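Local structure of uncharacterized protein (Bacteroides uniformis, 4IYK) at residues F125-G130 with V134-I139; P168-A171 with I177-L180; Q53-T58 with F90-G95. The protein is of unknown function but, with two beta-sheet domains, may bind carbohydrate. All coordinates share one frame; numbering follows the deposited sequence.

Contact 1: F125-G130 with V134-I139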
loop_
_atom_site.group_PDB
_atom_site.type_symbol
_atom_site.label_atom_id
_atom_site.label_comp_id
_atom_site.label_asym_id
_atom_site.label_seq_id
_atom_site.Cartn_x
_atom_site.Cartn_y
_atom_site.Cartn_z
ATOM N N PHE A 125 15.853 3.998 -3.160
ATOM C CA PHE A 125 14.677 4.332 -3.951
ATOM C C PHE A 125 14.551 5.836 -4.176
ATOM O O PHE A 125 15.206 6.650 -3.523
ATOM C CB PHE A 125 13.372 3.805 -3.249
ATOM C CG PHE A 125 13.137 4.326 -1.845
ATOM C CD1 PHE A 125 13.777 3.749 -0.749
ATOM C CD2 PHE A 125 12.283 5.403 -1.616
ATOM C CE1 PHE A 125 13.569 4.244 0.546
ATOM C CE2 PHE A 125 12.061 5.878 -0.314
ATOM C CZ PHE A 125 12.696 5.290 0.754
ATOM N N SER A 126 13.667 6.181 -5.103
ATOM C CA SER A 126 13.248 7.524 -5.448
ATOM C C SER A 126 11.748 7.599 -5.266
ATOM O O SER A 126 11.087 6.564 -5.157
ATOM C CB SER A 126 13.649 7.857 -6.889
ATOM O OG SER A 126 15.012 8.237 -6.926
ATOM N N LEU A 127 11.202 8.813 -5.284
ATOM C CA LEU A 127 9.773 9.051 -5.114
ATOM C C LEU A 127 9.270 10.015 -6.152
ATOM O O LEU A 127 9.989 10.921 -6.582
ATOM C CB LEU A 127 9.433 9.586 -3.708
ATOM C CG LEU A 127 9.827 8.708 -2.509
ATOM C CD1 LEU A 127 9.601 9.446 -1.210
ATOM C CD2 LEU A 127 9.070 7.405 -2.481
ATOM N N GLU A 128 8.012 9.824 -6.527
ATOM C CA GLU A 128 7.315 10.646 -7.489
ATOM C C GLU A 128 5.965 11.022 -6.886
ATOM O O GLU A 128 5.273 10.170 -6.345
ATOM C CB GLU A 128 7.193 9.841 -8.782
ATOM C CG GLU A 128 6.548 10.527 -9.954
ATOM C CD GLU A 128 6.455 9.562 -11.122
ATOM O OE1 GLU A 128 7.510 9.028 -11.538
ATOM O OE2 GLU A 128 5.319 9.280 -11.568
ATOM N N ALA A 129 5.610 12.300 -6.942
ATOM C CA ALA A 129 4.328 12.765 -6.419
ATOM C C ALA A 129 3.208 12.482 -7.432
ATOM O O ALA A 129 3.420 12.670 -8.635
ATOM C CB ALA A 129 4.401 14.254 -6.115
ATOM N N GLY A 130 2.046 12.033 -6.930
ATOM C CA GLY A 130 0.842 11.780 -7.723
ATOM C C GLY A 130 0.303 13.060 -8.333
ATOM O O GLY A 130 -0.157 13.062 -9.476
ATOM N N VAL A 134 1.350 17.340 -3.536
ATOM C CA VAL A 134 1.742 16.298 -2.585
ATOM C C VAL A 134 3.131 16.533 -2.007
ATOM O O VAL A 134 4.085 16.733 -2.758
ATOM C CB VAL A 134 1.669 14.858 -3.184
ATOM C CG1 VAL A 134 2.010 13.813 -2.131
ATOM C CG2 VAL A 134 0.303 14.575 -3.793
ATOM N N LYS A 135 3.231 16.436 -0.667
ATOM C CA LYS A 135 4.475 16.525 0.097
ATOM C C LYS A 135 4.752 15.194 0.827
ATOM O O LYS A 135 3.865 14.338 0.946
ATOM C CB LYS A 135 4.442 17.703 1.084
ATOM C CG LYS A 135 4.323 19.063 0.382
ATOM C CD LYS A 135 4.600 20.230 1.339
ATOM C CE LYS A 135 6.037 20.691 1.258
ATOM N NZ LYS A 135 6.248 21.980 1.975
ATOM N N LEU A 136 5.996 15.015 1.289
ATOM C CA LEU A 136 6.443 13.805 1.969
ATOM C C LEU A 136 6.483 14.001 3.482
ATOM O O LEU A 136 7.141 14.918 3.962
ATOM C CB LEU A 136 7.833 13.414 1.448
ATOM C CG LEU A 136 8.476 12.141 2.036
ATOM C CD1 LEU A 136 7.718 10.882 1.614
ATOM C CD2 LEU A 136 9.913 12.037 1.595
ATOM N N LYS A 137 5.812 13.113 4.225
ATOM C CA LYS A 137 5.742 13.147 5.689
ATOM C C LYS A 137 6.681 12.093 6.307
ATOM O O LYS A 137 7.421 12.411 7.237
ATOM C CB LYS A 137 4.289 12.921 6.146
ATOM C CG LYS A 137 4.006 13.300 7.592
ATOM C CD LYS A 137 2.560 12.987 7.957
ATOM C CE LYS A 137 2.261 13.181 9.428
ATOM N NZ LYS A 137 0.922 12.652 9.802
ATOM N N GLU A 138 6.649 10.848 5.805
ATOM C CA GLU A 138 7.478 9.753 6.329
ATOM C C GLU A 138 7.969 8.771 5.261
ATOM O O GLU A 138 7.286 8.547 4.259
ATOM C CB GLU A 138 6.697 8.922 7.373
ATOM C CG GLU A 138 6.261 9.639 8.649
ATOM C CD GLU A 138 5.410 8.826 9.607
ATOM O OE1 GLU A 138 5.484 7.578 9.564
ATOM O OE2 GLU A 138 4.662 9.439 10.402
ATOM N N ILE A 139 9.117 8.113 5.542
ATOM C CA ILE A 139 9.657 6.995 4.748
ATOM C C ILE A 139 10.048 5.896 5.753
ATOM O O ILE A 139 10.511 6.191 6.872
ATOM C CB ILE A 139 10.788 7.323 3.722
ATOM C CG1 ILE A 139 12.015 7.988 4.390
ATOM C CG2 ILE A 139 10.238 8.138 2.532
ATOM C CD1 ILE A 139 13.340 7.938 3.579
#

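Contact 2: P168-A171 with I177-L180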
loop_
_atom_site.group_PDB
_atom_site.type_symbol
_atom_site.label_atom_id
_atom_site.label_comp_id
_atom_site.label_asym_id
_atom_site.label_seq_id
_atom_site.Cartn_x
_atom_site.Cartn_y
_atom_site.Cartn_z
ATOM N N PRO A 168 8.775 20.123 9.257
ATOM C CA PRO A 168 7.577 20.046 8.391
ATOM C C PRO A 168 7.768 19.087 7.219
ATOM O O PRO A 168 8.909 18.803 6.846
ATOM C CB PRO A 168 7.414 21.494 7.877
ATOM C CG PRO A 168 8.245 22.351 8.803
ATOM C CD PRO A 168 9.396 21.458 9.175
ATOM N N SER A 169 6.654 18.574 6.663
ATOM C CA SER A 169 6.650 17.679 5.492
ATOM C C SER A 169 7.417 18.343 4.341
ATOM O O SER A 169 7.313 19.555 4.160
ATOM C CB SER A 169 5.226 17.330 5.082
ATOM O OG SER A 169 4.469 18.492 4.787
ATOM N N THR A 170 8.256 17.562 3.643
ATOM C CA THR A 170 9.196 18.044 2.630
ATOM C C THR A 170 8.675 17.894 1.181
ATOM O O THR A 170 7.728 17.143 0.924
ATOM C CB THR A 170 10.546 17.304 2.842
ATOM O OG1 THR A 170 11.598 18.038 2.226
ATOM C CG2 THR A 170 10.542 15.861 2.342
ATOM N N ALA A 171 9.313 18.616 0.241
ATOM C CA ALA A 171 8.973 18.569 -1.185
ATOM C C ALA A 171 9.429 17.248 -1.800
ATOM O O ALA A 171 10.472 16.725 -1.411
ATOM C CB ALA A 171 9.624 19.726 -1.923
ATOM N N ILE A 177 17.653 10.555 -4.085
ATOM C CA ILE A 177 17.831 9.156 -3.711
ATOM C C ILE A 177 17.725 9.043 -2.198
ATOM O O ILE A 177 18.462 9.709 -1.457
ATOM C CB ILE A 177 19.147 8.515 -4.245
ATOM C CG1 ILE A 177 19.434 8.848 -5.748
ATOM C CG2 ILE A 177 19.191 7.000 -3.944
ATOM C CD1 ILE A 177 18.521 8.160 -6.825
ATOM N N TYR A 178 16.798 8.193 -1.747
ATOM C CA TYR A 178 16.594 7.924 -0.328
ATOM C C TYR A 178 17.228 6.594 0.035
ATOM O O TYR A 178 17.229 5.678 -0.781
ATOM C CB TYR A 178 15.099 7.933 0.020
ATOM C CG TYR A 178 14.438 9.287 -0.120
ATOM C CD1 TYR A 178 14.423 10.190 0.940
ATOM C CD2 TYR A 178 13.785 9.651 -1.294
ATOM C CE1 TYR A 178 13.789 11.426 0.830
ATOM C CE2 TYR A 178 13.155 10.888 -1.420
ATOM C CZ TYR A 178 13.156 11.770 -0.351
ATOM O OH TYR A 178 12.539 12.991 -0.451
ATOM N N THR A 179 17.799 6.500 1.243
ATOM C CA THR A 179 18.396 5.262 1.779
ATOM C C THR A 179 17.851 4.998 3.174
ATOM O O THR A 179 17.834 5.904 4.010
ATOM C CB THR A 179 19.946 5.363 1.789
ATOM O OG1 THR A 179 20.405 5.604 0.451
ATOM C CG2 THR A 179 20.620 4.098 2.325
ATOM N N LEU A 180 17.401 3.753 3.426
ATOM C CA LEU A 180 16.954 3.261 4.736
ATOM C C LEU A 180 17.735 1.987 5.042
ATOM O O LEU A 180 18.138 1.280 4.123
ATOM C CB LEU A 180 15.426 3.049 4.833
ATOM C CG LEU A 180 14.574 4.324 4.625
ATOM C CD1 LEU A 180 13.149 3.968 4.313
ATOM C CD2 LEU A 180 14.670 5.299 5.831
HETATM O O HOH W 1 12.246 14.652 -2.374
#

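Contact 3: Q53-T58 with F90-G95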
loop_
_atom_site.group_PDB
_atom_site.type_symbol
_atom_site.label_atom_id
_atom_site.label_comp_id
_atom_site.label_asym_id
_atom_site.label_seq_id
_atom_site.Cartn_x
_atom_site.Cartn_y
_atom_site.Cartn_z
ATOM N N GLN A 53 -21.695 -1.791 3.203
ATOM C CA GLN A 53 -20.719 -2.856 3.396
ATOM C C GLN A 53 -19.349 -2.462 2.787
ATOM O O GLN A 53 -19.233 -1.432 2.126
ATOM C CB GLN A 53 -21.234 -4.223 2.873
ATOM C CG GLN A 53 -21.740 -4.285 1.426
ATOM C CD GLN A 53 -21.961 -5.709 0.935
ATOM O OE1 GLN A 53 -21.282 -6.205 0.016
ATOM N NE2 GLN A 53 -22.928 -6.402 1.531
ATOM N N THR A 54 -18.300 -3.230 3.115
ATOM C CA THR A 54 -16.943 -2.965 2.646
ATOM C C THR A 54 -16.373 -4.211 2.007
ATOM O O THR A 54 -16.560 -5.315 2.534
ATOM C CB THR A 54 -16.024 -2.474 3.811
ATOM O OG1 THR A 54 -16.592 -1.329 4.431
ATOM C CG2 THR A 54 -14.612 -2.120 3.348
ATOM N N TRP A 55 -15.670 -4.027 0.873
ATOM C CA TRP A 55 -14.931 -5.085 0.202
ATOM C C TRP A 55 -13.462 -4.802 0.440
ATOM O O TRP A 55 -12.969 -3.736 0.050
ATOM C CB TRP A 55 -15.258 -5.198 -1.298
ATOM C CG TRP A 55 -16.700 -5.434 -1.634
ATOM C CD1 TRP A 55 -17.691 -5.871 -0.796
ATOM C CD2 TRP A 55 -17.315 -5.230 -2.912
ATOM N NE1 TRP A 55 -18.886 -5.941 -1.472
ATOM C CE2 TRP A 55 -18.684 -5.557 -2.776
ATOM C CE3 TRP A 55 -16.848 -4.771 -4.159
ATOM C CZ2 TRP A 55 -19.585 -5.472 -3.850
ATOM C CZ3 TRP A 55 -17.745 -4.669 -5.215
ATOM C CH2 TRP A 55 -19.088 -5.042 -5.062
ATOM N N TYR A 56 -12.767 -5.754 1.084
ATOM C CA TYR A 56 -11.364 -5.659 1.467
ATOM C C TYR A 56 -10.425 -6.139 0.332
ATOM O O TYR A 56 -10.815 -6.901 -0.565
ATOM C CB TYR A 56 -11.124 -6.370 2.799
ATOM C CG TYR A 56 -11.904 -5.685 3.910
ATOM C CD1 TYR A 56 -13.223 -6.040 4.183
ATOM C CD2 TYR A 56 -11.346 -4.637 4.641
ATOM C CE1 TYR A 56 -13.970 -5.367 5.153
ATOM C CE2 TYR A 56 -12.085 -3.962 5.619
ATOM C CZ TYR A 56 -13.398 -4.333 5.870
ATOM O OH TYR A 56 -14.140 -3.684 6.830
ATOM N N ILE A 57 -9.229 -5.563 0.315
ATOM C CA ILE A 57 -8.270 -5.723 -0.793
ATOM C C ILE A 57 -6.988 -6.319 -0.240
ATOM O O ILE A 57 -6.456 -5.793 0.732
ATOM C CB ILE A 57 -8.013 -4.329 -1.483
ATOM C CG1 ILE A 57 -9.313 -3.536 -1.770
ATOM C CG2 ILE A 57 -7.147 -4.445 -2.752
ATOM C CD1 ILE A 57 -9.129 -1.933 -1.938
ATOM N N THR A 58 -6.478 -7.392 -0.849
ATOM C CA THR A 58 -5.198 -7.965 -0.399
ATOM C C THR A 58 -4.096 -6.904 -0.592
ATOM O O THR A 58 -4.262 -5.980 -1.395
ATOM C CB THR A 58 -4.863 -9.283 -1.113
ATOM O OG1 THR A 58 -4.522 -9.022 -2.495
ATOM C CG2 THR A 58 -5.974 -10.329 -0.968
ATOM N N PHE A 90 -22.678 1.138 -10.361
ATOM C CA PHE A 90 -21.792 -0.007 -10.509
ATOM C C PHE A 90 -22.650 -1.276 -10.499
ATOM O O PHE A 90 -23.206 -1.630 -9.459
ATOM C CB PHE A 90 -20.777 0.020 -9.349
ATOM C CG PHE A 90 -19.664 -0.998 -9.409
ATOM C CD1 PHE A 90 -18.455 -0.696 -10.031
ATOM C CD2 PHE A 90 -19.788 -2.226 -8.767
ATOM C CE1 PHE A 90 -17.399 -1.620 -10.037
ATOM C CE2 PHE A 90 -18.738 -3.157 -8.793
ATOM C CZ PHE A 90 -17.555 -2.850 -9.434
ATOM N N VAL A 91 -22.794 -1.939 -11.658
ATOM C CA VAL A 91 -23.641 -3.130 -11.782
ATOM C C VAL A 91 -22.845 -4.411 -11.489
ATOM O O VAL A 91 -21.814 -4.686 -12.117
ATOM C CB VAL A 91 -24.369 -3.204 -13.165
ATOM C CG1 VAL A 91 -25.153 -4.507 -13.333
ATOM C CG2 VAL A 91 -25.294 -2.010 -13.369
ATOM N N VAL A 92 -23.348 -5.193 -10.525
ATOM C CA VAL A 92 -22.802 -6.503 -10.197
ATOM C C VAL A 92 -23.771 -7.501 -10.837
ATOM O O VAL A 92 -24.916 -7.608 -10.405
ATOM C CB VAL A 92 -22.571 -6.735 -8.680
ATOM C CG1 VAL A 92 -22.302 -8.210 -8.374
ATOM C CG2 VAL A 92 -21.429 -5.865 -8.159
ATOM N N LYS A 93 -23.333 -8.174 -11.902
ATOM C CA LYS A 93 -24.148 -9.166 -12.606
ATOM C C LYS A 93 -24.147 -10.502 -11.852
ATOM O O LYS A 93 -23.221 -10.785 -11.077
ATOM C CB LYS A 93 -23.634 -9.372 -14.048
ATOM C CG LYS A 93 -23.970 -8.218 -14.983
ATOM C CD LYS A 93 -24.078 -8.670 -16.436
ATOM C CE LYS A 93 -24.676 -7.604 -17.325
ATOM N NZ LYS A 93 -24.868 -8.088 -18.718
ATOM N N SER A 94 -25.178 -11.330 -12.107
ATOM C CA SER A 94 -25.285 -12.681 -11.561
ATOM C C SER A 94 -24.072 -13.484 -12.064
ATOM O O SER A 94 -23.673 -13.325 -13.218
ATOM C CB SER A 94 -26.608 -13.314 -11.994
ATOM O OG SER A 94 -26.856 -14.558 -11.359
ATOM N N GLY A 95 -23.447 -14.247 -11.179
ATOM C CA GLY A 95 -22.245 -15.012 -11.501
ATOM C C GLY A 95 -20.952 -14.256 -11.237
ATOM O O GLY A 95 -20.890 -13.414 -10.331
#

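Contact 1: F125-G130 with V134-I139
Leu127 pushes its CD1 methyl into the fork of Leu136, 3.7 Å from Leu136 CD1 and 3.8 Å from Leu136 CD2, the two side chains crossing at about a right angle. The same Leu127 methyl also meets Ile139, with CD1 4.0 Å from Ile139 CG2. The Phe125 ring brings its far end obliquely onto that isoleucine: Phe125 CZ is 3.9 Å from Ile139 CD1, and Phe125 CE2 lies 4.1 Å from Ile139 CG2. Ile139 holds CG1 between its backbone N and carbonyl carbon (chi1 57°), which presents CG2 and CD1 together to this ring. Near the turn, Ala129 CB approaches Val134 CB at 4.1 Å. These apolar groups line the interior of what is probably an immunoglobulin-like sandwich, as in the E-set clan: strand 120-129 belongs to a three-stranded sheet and strand 135-144 to the sheet facing it, the segments 125-129 and 135-139 running at 130° to each other. Around this layer, Leu180 and Ile201 touch Phe125, Ala203 touches Leu127, and Phe166 touches Leu136. On the other side of its strand Glu128 forms a salt bridge with Arg108, while Lys137 and Glu138 form a classic beta bulge opposite Leu204.

Contact 2: P168-A171 with I177-L180
At the edge of the probable immunoglobulin-like sandwich of the C-terminal domain, a water bridges Ala171 and Tyr178, where strand 169-171 of one sheet and strand 178-183 at the border of the other stand apart. The backbones are distant, 12.9 Å between Thr170 CA and Tyr178 CA, and the tyrosine ring spans much of that gap. With CG anti to its carbonyl carbon (chi1 -66°), Tyr178 sends its ring across between the sheets, against the side chains of Leu127, Leu136 and Ile139, and carries the hydroxyl to the surface. There Thr170 CG2 lies 4.5 Å from Tyr178 OH, a loose approach, and Ala171 O stays 4.4 Å from Tyr178 OH, too far for a direct bond. One water fills the role of link: it is 2.6 Å from Tyr178 OH and 2.9 Å from Ala171 O. Beside Thr170, Ser169 OG is hydrogen-bonded to Asp206. The water accepts from the tyrosine and donates to the carbonyl, which makes the phenol a donor here and gives both polar atoms a partner at the outer edge of the apolar layer that Tyr178 joins.

Contact 3: Q53-T58 with F90-G95
Trp55 NE1 donates to Gln53 OE1 over 2.8 Å, with an N-H...O angle of 159°; the amide oxygen receives it on a lone pair, in its own carbonyl plane, and lies close to the plane of the indole at its edge. Both residues sit on strand 53-55, an outermost strand of the four-stranded antiparallel sheet in the N-terminal domain, consistent with a transthyretin-like domain. Phe90 and Val92 belong to strand 85-92 at the other border of this sheet, so the indole reaches over strands 40-44 and 67-77 to touch them. Trp55 CG lies anti to the carbonyl carbon (chi1 -58°), and the six-membered ring leads the reach, its outer edge meeting both partners. Trp55 CZ3 comes to 4.0 Å from Phe90 CE2, the two side chains crossing with their ring planes steeply inclined. Along the reach the indole also touches Ile40, Val42 and Val68, and Ile17 of strand 15-23 touches both aromatic residues. Phe90 in turn packs edge-to-face with Tyr99. Were Trp55 replaced by an alanine, the buried layer between the two border strands would probably be left with a gap, and the Gln53 amide would lose its indole N-H and be free to turn. Val92 lies alongside the indole, running the other way, and its CG2 methyl, near the indole plane, is 4.0 Å from Trp55 CH2.

Contacts 1 and 2 are neighbours in the C-terminal domain, their centres about 7 Å apart, and they share both sheets through probable backbone hydrogen bonds: Leu136 N is 2.8 Å from Thr170 O in one, and Phe125 O is 2.8 Å from Tyr178 N in the other. Contact 1 fills the interior between these sheets, and contact 2 continues the join to the surface. Contact 3 lies in the N-terminal domain on the opposite side of the chain's centre, its own centre about 31 Å from that of contact 1 and about 37 Å from that of contact 2. Nearest atoms of contacts 1 and 3 remain about 18 Å apart, so neither contact touches the other.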